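PDB 2PFX: uncharacterized peroxidase-related protein from Silicibacter sp., which is of unknown function but, as a peroxidase-related member of the carboxymuconolactone decarboxylase family in the AhpD-like clan, is probably an oxidoreductase. Local coordinates for residues M112-A117 / V125-A130; A131-T134 / E139-E142; V147-S150 / N154-D157. All coordinates share one frame; numbering follows the deposited sequence. Where two conformers were deposited one is given.

Contact 1 of 3, residues M112-A117 / V125-A130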
loop_
_atom_site.group_PDB
_atom_site.type_symbol
_atom_site.label_atom_id
_atom_site.label_comp_id
_atom_site.label_asym_id
_atom_site.label_seq_id
_atom_site.Cartn_x
_atom_site.Cartn_y
_atom_site.Cartn_z
HETATM N N MSE A 112 17.929 7.562 6.452
HETATM C CA MSE A 112 17.536 6.186 6.676
HETATM C C MSE A 112 16.223 5.972 7.391
HETATM O O MSE A 112 15.345 5.228 6.943
HETATM C CB MSE A 112 18.646 5.486 7.486
HETATM C CG MSE A 112 19.984 5.468 6.721
HETATM SE SE MSE A 112 21.399 4.907 7.861
HETATM C CE MSE A 112 22.751 4.735 6.508
ATOM N N ASN A 113 16.025 6.565 8.543
ATOM C CA ASN A 113 14.720 6.445 9.212
ATOM C C ASN A 113 14.622 7.567 10.241
ATOM O O ASN A 113 15.211 7.392 11.307
ATOM C CB ASN A 113 14.551 5.107 9.898
ATOM C CG ASN A 113 13.243 5.011 10.674
ATOM O OD1 ASN A 113 12.377 5.871 10.575
ATOM N ND2 ASN A 113 13.055 3.958 11.459
ATOM N N TYR A 114 13.969 8.670 9.911
ATOM C CA TYR A 114 14.070 9.860 10.744
ATOM C C TYR A 114 13.547 9.644 12.158
ATOM O O TYR A 114 13.870 10.380 13.099
ATOM C CB TYR A 114 13.324 11.019 10.066
ATOM C CG TYR A 114 11.830 10.995 10.228
ATOM C CD1 TYR A 114 11.043 10.211 9.398
ATOM C CD2 TYR A 114 11.204 11.753 11.214
ATOM C CE1 TYR A 114 9.669 10.181 9.545
ATOM C CE2 TYR A 114 9.829 11.728 11.361
ATOM C CZ TYR A 114 9.071 10.941 10.525
ATOM O OH TYR A 114 7.698 10.900 10.643
ATOM N N ARG A 115 12.709 8.628 12.304
ATOM C CA ARG A 115 12.060 8.394 13.571
ATOM C C ARG A 115 13.019 8.012 14.674
ATOM O O ARG A 115 12.624 8.049 15.838
ATOM C CB ARG A 115 11.045 7.266 13.390
ATOM C CG ARG A 115 9.937 7.638 12.411
ATOM C CD ARG A 115 8.799 6.615 12.459
ATOM N NE ARG A 115 8.584 6.094 11.122
ATOM C CZ ARG A 115 7.749 6.519 10.200
ATOM N NH1 ARG A 115 6.947 7.555 10.421
ATOM N NH2 ARG A 115 7.763 5.840 9.055
ATOM N N VAL A 116 14.232 7.615 14.293
ATOM C CA VAL A 116 15.187 7.195 15.306
ATOM C C VAL A 116 15.911 8.406 15.878
ATOM O O VAL A 116 16.617 8.276 16.863
ATOM C CB VAL A 116 16.290 6.252 14.770
ATOM C CG1 VAL A 116 15.675 4.987 14.225
ATOM C CG2 VAL A 116 17.099 6.981 13.710
ATOM N N ALA A 117 15.774 9.562 15.249
ATOM C CA ALA A 117 16.594 10.689 15.677
ATOM C C ALA A 117 16.065 11.275 16.991
ATOM O O ALA A 117 14.855 11.458 17.126
ATOM C CB ALA A 117 16.639 11.748 14.593
ATOM N N VAL A 125 7.608 16.953 15.139
ATOM C CA VAL A 125 6.274 17.060 14.534
ATOM C C VAL A 125 6.341 17.740 13.171
ATOM O O VAL A 125 5.540 17.458 12.280
ATOM C CB VAL A 125 5.275 17.762 15.461
ATOM C CG1 VAL A 125 5.216 16.960 16.775
ATOM C CG2 VAL A 125 5.606 19.217 15.743
HETATM N N MSE A 126 7.310 18.622 12.990
HETATM C CA MSE A 126 7.582 19.215 11.690
HETATM C C MSE A 126 7.833 18.126 10.648
HETATM O O MSE A 126 7.238 18.103 9.563
HETATM C CB MSE A 126 8.760 20.159 11.827
HETATM C CG MSE A 126 9.154 20.858 10.533
HETATM SE SE MSE A 126 10.803 21.810 10.730
HETATM C CE MSE A 126 11.911 20.261 10.809
ATOM N N LEU A 127 8.704 17.192 10.989
ATOM C CA LEU A 127 8.981 16.076 10.085
ATOM C C LEU A 127 7.837 15.086 9.926
ATOM O O LEU A 127 7.635 14.533 8.843
ATOM C CB LEU A 127 10.262 15.349 10.514
ATOM C CG LEU A 127 11.521 16.216 10.523
ATOM C CD1 LEU A 127 12.723 15.433 11.013
ATOM C CD2 LEU A 127 11.816 16.814 9.143
ATOM N N ASP A 128 7.068 14.820 10.969
ATOM C CA ASP A 128 5.914 13.944 10.864
ATOM C C ASP A 128 4.860 14.501 9.903
ATOM O O ASP A 128 4.219 13.766 9.143
ATOM C CB ASP A 128 5.287 13.776 12.241
ATOM C CG ASP A 128 6.021 12.886 13.215
ATOM O OD1 ASP A 128 6.945 12.147 12.811
ATOM O OD2 ASP A 128 5.637 12.955 14.406
ATOM N N PHE A 129 4.660 15.816 9.952
ATOM C CA PHE A 129 3.740 16.505 9.048
ATOM C C PHE A 129 4.216 16.407 7.591
ATOM O O PHE A 129 3.455 16.118 6.672
ATOM C CB PHE A 129 3.612 17.962 9.507
ATOM C CG PHE A 129 2.488 18.762 8.851
ATOM C CD1 PHE A 129 1.206 18.773 9.384
ATOM C CD2 PHE A 129 2.709 19.516 7.709
ATOM C CE1 PHE A 129 0.205 19.517 8.793
ATOM C CE2 PHE A 129 1.712 20.242 7.097
ATOM C CZ PHE A 129 0.441 20.215 7.633
ATOM N N ALA A 130 5.498 16.657 7.386
ATOM C CA ALA A 130 6.081 16.536 6.047
ATOM C C ALA A 130 5.888 15.119 5.531
ATOM O O ALA A 130 5.524 14.939 4.363
ATOM C CB ALA A 130 7.546 16.935 6.065
#

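Contact 2 of 3, residues A131-T134 / E139-E142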
loop_
_atom_site.group_PDB
_atom_site.type_symbol
_atom_site.label_atom_id
_atom_site.label_comp_id
_atom_site.label_asym_id
_atom_site.label_seq_id
_atom_site.Cartn_x
_atom_site.Cartn_y
_atom_site.Cartn_z
ATOM N N ALA A 131 6.116 14.142 6.389
ATOM C CA ALA A 131 5.948 12.721 6.068
ATOM C C ALA A 131 4.520 12.403 5.682
ATOM O O ALA A 131 4.248 11.729 4.681
ATOM C CB ALA A 131 6.374 11.815 7.224
ATOM N N LYS A 132 3.583 12.901 6.479
ATOM C CA LYS A 132 2.183 12.678 6.165
ATOM C C LYS A 132 1.749 13.372 4.880
ATOM O O LYS A 132 0.913 12.888 4.092
ATOM C CB LYS A 132 1.321 13.129 7.346
ATOM C CG LYS A 132 -0.160 12.808 7.073
ATOM C CD LYS A 132 -1.045 13.166 8.259
ATOM C CE LYS A 132 -2.472 12.702 7.974
ATOM N NZ LYS A 132 -3.213 12.595 9.256
HETATM N N MSE A 133 2.273 14.555 4.609
HETATM C CA MSE A 133 2.038 15.236 3.352
HETATM C C MSE A 133 2.599 14.439 2.178
HETATM O O MSE A 133 2.047 14.392 1.090
HETATM C CB MSE A 133 2.745 16.585 3.356
HETATM C CG MSE A 133 2.009 17.710 4.055
HETATM SE SE MSE A 133 2.903 19.369 3.965
HETATM C CE MSE A 133 2.765 19.594 2.074
ATOM N N THR A 134 3.729 13.797 2.446
ATOM C CA THR A 134 4.421 13.068 1.388
ATOM C C THR A 134 3.668 11.798 1.048
ATOM O O THR A 134 3.455 11.467 -0.132
ATOM C CB THR A 134 5.879 12.824 1.799
ATOM O OG1 THR A 134 6.541 14.098 1.886
ATOM C CG2 THR A 134 6.623 12.018 0.733
ATOM N N GLU A 139 -5.246 13.377 3.430
ATOM C CA GLU A 139 -5.723 13.042 4.761
ATOM C C GLU A 139 -5.280 14.046 5.812
ATOM O O GLU A 139 -5.548 13.913 6.998
ATOM C CB GLU A 139 -5.200 11.645 5.099
ATOM C CG GLU A 139 -5.674 10.600 4.093
ATOM C CD GLU A 139 -5.326 9.180 4.459
ATOM O OE1 GLU A 139 -4.644 8.950 5.482
ATOM O OE2 GLU A 139 -5.753 8.288 3.694
ATOM N N ILE A 140 -4.595 15.103 5.437
ATOM C CA ILE A 140 -4.222 16.103 6.441
ATOM C C ILE A 140 -5.470 16.875 6.846
ATOM O O ILE A 140 -6.266 17.261 5.986
ATOM C CB ILE A 140 -3.129 17.045 5.967
ATOM C CG1 ILE A 140 -1.788 16.269 5.877
ATOM C CG2 ILE A 140 -2.942 18.281 6.813
ATOM C CD1 ILE A 140 -1.104 16.844 4.667
ATOM N N GLU A 141 -5.616 17.046 8.159
ATOM C CA GLU A 141 -6.771 17.699 8.766
ATOM C C GLU A 141 -6.370 18.871 9.673
ATOM O O GLU A 141 -5.206 19.053 10.017
ATOM C CB GLU A 141 -7.578 16.782 9.684
ATOM C CG GLU A 141 -8.239 15.566 9.124
ATOM C CD GLU A 141 -9.659 15.769 8.643
ATOM O OE1 GLU A 141 -10.406 16.613 9.170
ATOM O OE2 GLU A 141 -9.963 15.021 7.693
ATOM N N GLU A 142 -7.402 19.603 10.085
ATOM C CA GLU A 142 -7.153 20.730 10.980
ATOM C C GLU A 142 -6.391 20.290 12.216
ATOM O O GLU A 142 -5.517 20.991 12.704
ATOM C CB GLU A 142 -8.508 21.342 11.322
ATOM C CG GLU A 142 -8.381 22.558 12.208
ATOM C CD GLU A 142 -7.640 23.718 11.606
ATOM O OE1 GLU A 142 -7.725 23.986 10.399
ATOM O OE2 GLU A 142 -6.946 24.433 12.365
#

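Contact 3 of 3, residues V147-S150 / N154-D157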
loop_
_atom_site.group_PDB
_atom_site.type_symbol
_atom_site.label_atom_id
_atom_site.label_comp_id
_atom_site.label_asym_id
_atom_site.label_seq_id
_atom_site.Cartn_x
_atom_site.Cartn_y
_atom_site.Cartn_z
ATOM N N VAL A 147 -1.448 20.392 15.731
ATOM C CA VAL A 147 -0.281 19.775 16.378
ATOM C C VAL A 147 0.939 20.662 16.183
ATOM O O VAL A 147 1.744 20.913 17.078
ATOM C CB VAL A 147 0.016 18.362 15.867
ATOM C CG1 VAL A 147 1.373 17.883 16.338
ATOM C CG2 VAL A 147 -1.091 17.415 16.338
ATOM N N LEU A 148 1.105 21.173 14.970
ATOM C CA LEU A 148 2.214 22.082 14.697
ATOM C C LEU A 148 2.145 23.345 15.543
ATOM O O LEU A 148 3.154 23.815 16.074
ATOM C CB LEU A 148 2.241 22.462 13.210
ATOM C CG LEU A 148 2.401 21.265 12.272
ATOM C CD1 LEU A 148 2.299 21.753 10.831
ATOM C CD2 LEU A 148 3.698 20.529 12.533
ATOM N N ARG A 149 0.936 23.921 15.645
ATOM C CA ARG A 149 0.800 25.103 16.493
ATOM C C ARG A 149 1.081 24.801 17.967
ATOM O O ARG A 149 1.599 25.673 18.673
ATOM C CB ARG A 149 -0.595 25.703 16.389
ATOM C CG ARG A 149 -0.934 26.157 14.970
ATOM C CD ARG A 149 -2.183 27.014 14.874
ATOM N NE ARG A 149 -3.396 26.227 14.768
ATOM C CZ ARG A 149 -4.121 25.900 13.726
ATOM N NH1 ARG A 149 -3.810 26.297 12.508
ATOM N NH2 ARG A 149 -5.184 25.149 13.969
ATOM N N SER A 150 0.759 23.588 18.392
ATOM C CA SER A 150 0.999 23.145 19.752
ATOM C C SER A 150 2.464 23.024 20.111
ATOM O O SER A 150 2.922 22.888 21.250
ATOM C CB SER A 150 0.299 21.779 19.907
ATOM O OG SER A 150 -0.115 21.732 21.258
ATOM N N ASN A 154 3.626 29.023 13.904
ATOM C CA ASN A 154 2.467 29.809 13.536
ATOM C C ASN A 154 2.027 29.461 12.105
ATOM O O ASN A 154 2.558 28.561 11.460
ATOM C CB ASN A 154 2.772 31.283 13.714
ATOM C CG ASN A 154 3.767 31.867 12.749
ATOM O OD1 ASN A 154 4.162 31.222 11.782
ATOM N ND2 ASN A 154 4.179 33.105 13.013
ATOM N N ASP A 155 1.034 30.170 11.588
ATOM C CA ASP A 155 0.431 29.730 10.327
ATOM C C ASP A 155 1.371 30.022 9.164
ATOM O O ASP A 155 1.354 29.278 8.183
ATOM C CB ASP A 155 -0.914 30.387 10.095
ATOM C CG ASP A 155 -2.053 29.694 10.800
ATOM O OD1 ASP A 155 -1.804 28.761 11.595
ATOM O OD2 ASP A 155 -3.211 30.088 10.554
ATOM N N ARG A 156 2.175 31.064 9.298
ATOM C CA ARG A 156 3.166 31.318 8.256
ATOM C C ARG A 156 4.163 30.173 8.241
ATOM O O ARG A 156 4.618 29.731 7.201
ATOM C CB ARG A 156 3.820 32.668 8.508
ATOM C CG ARG A 156 5.036 32.967 7.679
ATOM C CD ARG A 156 4.890 32.965 6.149
ATOM N NE ARG A 156 6.256 32.608 5.696
ATOM C CZ ARG A 156 7.275 33.440 5.544
ATOM N NH1 ARG A 156 7.167 34.744 5.738
ATOM N NH2 ARG A 156 8.458 32.985 5.156
ATOM N N ASP A 157 4.526 29.672 9.414
ATOM C CA ASP A 157 5.474 28.580 9.499
ATOM C C ASP A 157 4.910 27.320 8.829
ATOM O O ASP A 157 5.631 26.601 8.141
ATOM C CB ASP A 157 5.783 28.255 10.957
ATOM C CG ASP A 157 6.509 29.356 11.682
ATOM O OD1 ASP A 157 7.038 30.268 11.015
ATOM O OD2 ASP A 157 6.542 29.294 12.929
#

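Contact 1 of 3, residues M112-A117 / V125-A130
Asp128 OD1 has two partners: Tyr114 OH donates to it over 2.6 Å, and the NE of Arg124, one helical turn earlier, forms a salt bridge with the same oxygen. The hydroxyl meets OD1 on its anti side, 17° out of the carboxylate plane, while OD1 lies at the edge of the phenol ring. Ring and carboxylate are turned 67° apart, and the two side chains cross at about a right angle. The nearby charge of Arg124 probably favours the ionised carboxylate.

Tyr114 places CG between its backbone N and carbonyl carbon (chi1 79°), which sends the ring out toward helix 121-136. Its CE2 comes 3.7 Å from Leu127 CB in an oblique contact, and CD2 is 4.0 Å from Leu127 CD1. Both residues also pack on Val79 of helix 70-84, so the apolar part of the ring is buried where two helices meet and its hydroxyl reaches Asp128. The CG of Arg115 lies 3.8 Å above one face of the ring, offset toward the rim.

The backbone that presents Tyr114 is shaped by Asn113, the first residue to leave helical geometry after helix 104-112. Arg115 N donates to Asn113 OD1 over 3.3 Å, from well above the carbonyl plane. This Asx turn overlaps the start of the short 3-10 segment 114-116, an arrangement that ties an interhelical connection back onto the next helix of an all-helical, AhpD-like fold.

Contact 2 of 3, residues A131-T134 / E139-E142
This is a partly buried, mainly apolar contact at a helix-loop-helix corner, where the chain leaves helix 121-136 and turns back toward helix 142-150. Ile140 and Lys132 carry most of it, Ile140 lying against consecutive residues of the helix, with the backbones nearest between Met133 and Ile140. Lys132 holds CG anti to its own nitrogen (chi1 -176°) and stays extended to its end, so its methylenes run alongside Ile140 in the opposite sense. Both CG and CD of Lys132 lie 4.0 Å from Ile140 CG1. Farther out, Lys132 CE sits 3.4 Å from the carbonyl O of Glu139 and 4.1 Å from Glu139 CB.

The ammonium end is carried past the loop to Asp144, with which it forms a salt bridge. Glu139 looks to another chain, for its OE2 is salt-bridged to Arg135 of the fifth subunit. The polar ends of Lys132 and Glu139 thus have partners away from the aliphatic part of the contact.

Ile140 CD1, in turn, meets the side chain of Met133, a selenomethionine. Its separation from Met133 CG, 3.3 Å, is tighter than carbon atoms normally allow; since Ile140 was deposited in two conformers, that value is doubtful. Ala177 of the fourth subunit covers both Met133 and Ile140.

Glu141 then takes the N-cap position of the following helix, its backbone N bonded to Asp144 OD2. That bond is one half of a capping box, and Asp144, by also receiving Lys132, joins both arms of the corner between consecutive helices.

Contact 3 of 3, residues V147-S150 / N154-D157
Arg149 and Asp155 meet across the turn between helix 142-150 and helix 155-178 in a salt bridge whose hydrogen bond is weak. Arg149 NH1 stands 3.3 Å from Asp155 OD1, with an N-H...O angle of 156°. The oxygen is near the guanidinium plane, at its edge, but the two flat groups are inclined by 53°, so they do not form the coplanar, two-pronged pairing open to arginine and carboxylate. Arg149 CD adds a contact of 3.7 Å to the same OD1. A bend at chi3 (-86°) swings the guanidinium round to this position; because Arg149 was deposited in two conformers, this geometry is also somewhat doubtful.

Stronger partners hold both groups. Arg149 NH2 forms salt bridges with Glu146 and Glu142 on its own helix, and NE is also hydrogen-bonded close by in the chain. Asp155 divides its oxygens: OD1 faces the arginine, whereas OD2 accepts from the backbone N of Asp12 of the fourth subunit. The carboxylate therefore links an intrachain ion pair to a subunit interface.

At the start of helix 155-178 the backbone N of the N-cap residue Asn154 donates to Asp157 OD2 over 3.1 Å. It approaches from above the carboxylate plane, and this bond from the N-cap to the side chain three residues on is one half of a capping box. Arg156, which does not touch the other segment, has salt bridges to Glu65 and Asp160.

Beneath this polar surface, Leu148 packs on Ile158 of helix 155-178 and on Val125 and Phe129 of helix 121-136, so the ion pair spans the outer rim of a three-helix junction.

The three contacts follow one another along the chain without interleaving, and all lie on the same side of the chain's centre. Contacts 1 and 2 share helix 121-136, their centres about 13 Å apart, and they touch where Phe129 packs on Ile140. Contact 3, with its centre about 14 Å from contact 2 and 17 Å from contact 1, joins the next two helices. Leu148 reaches back to Phe129 of contact 1, while Arg149 is salt-bridged to Glu142 of contact 2. Successive helices are thus stitched to their neighbours by short-range contacts. All three contacts touch the fourth subunit, contact 1 through Phe129, so this region also helps build the six-chain assembly.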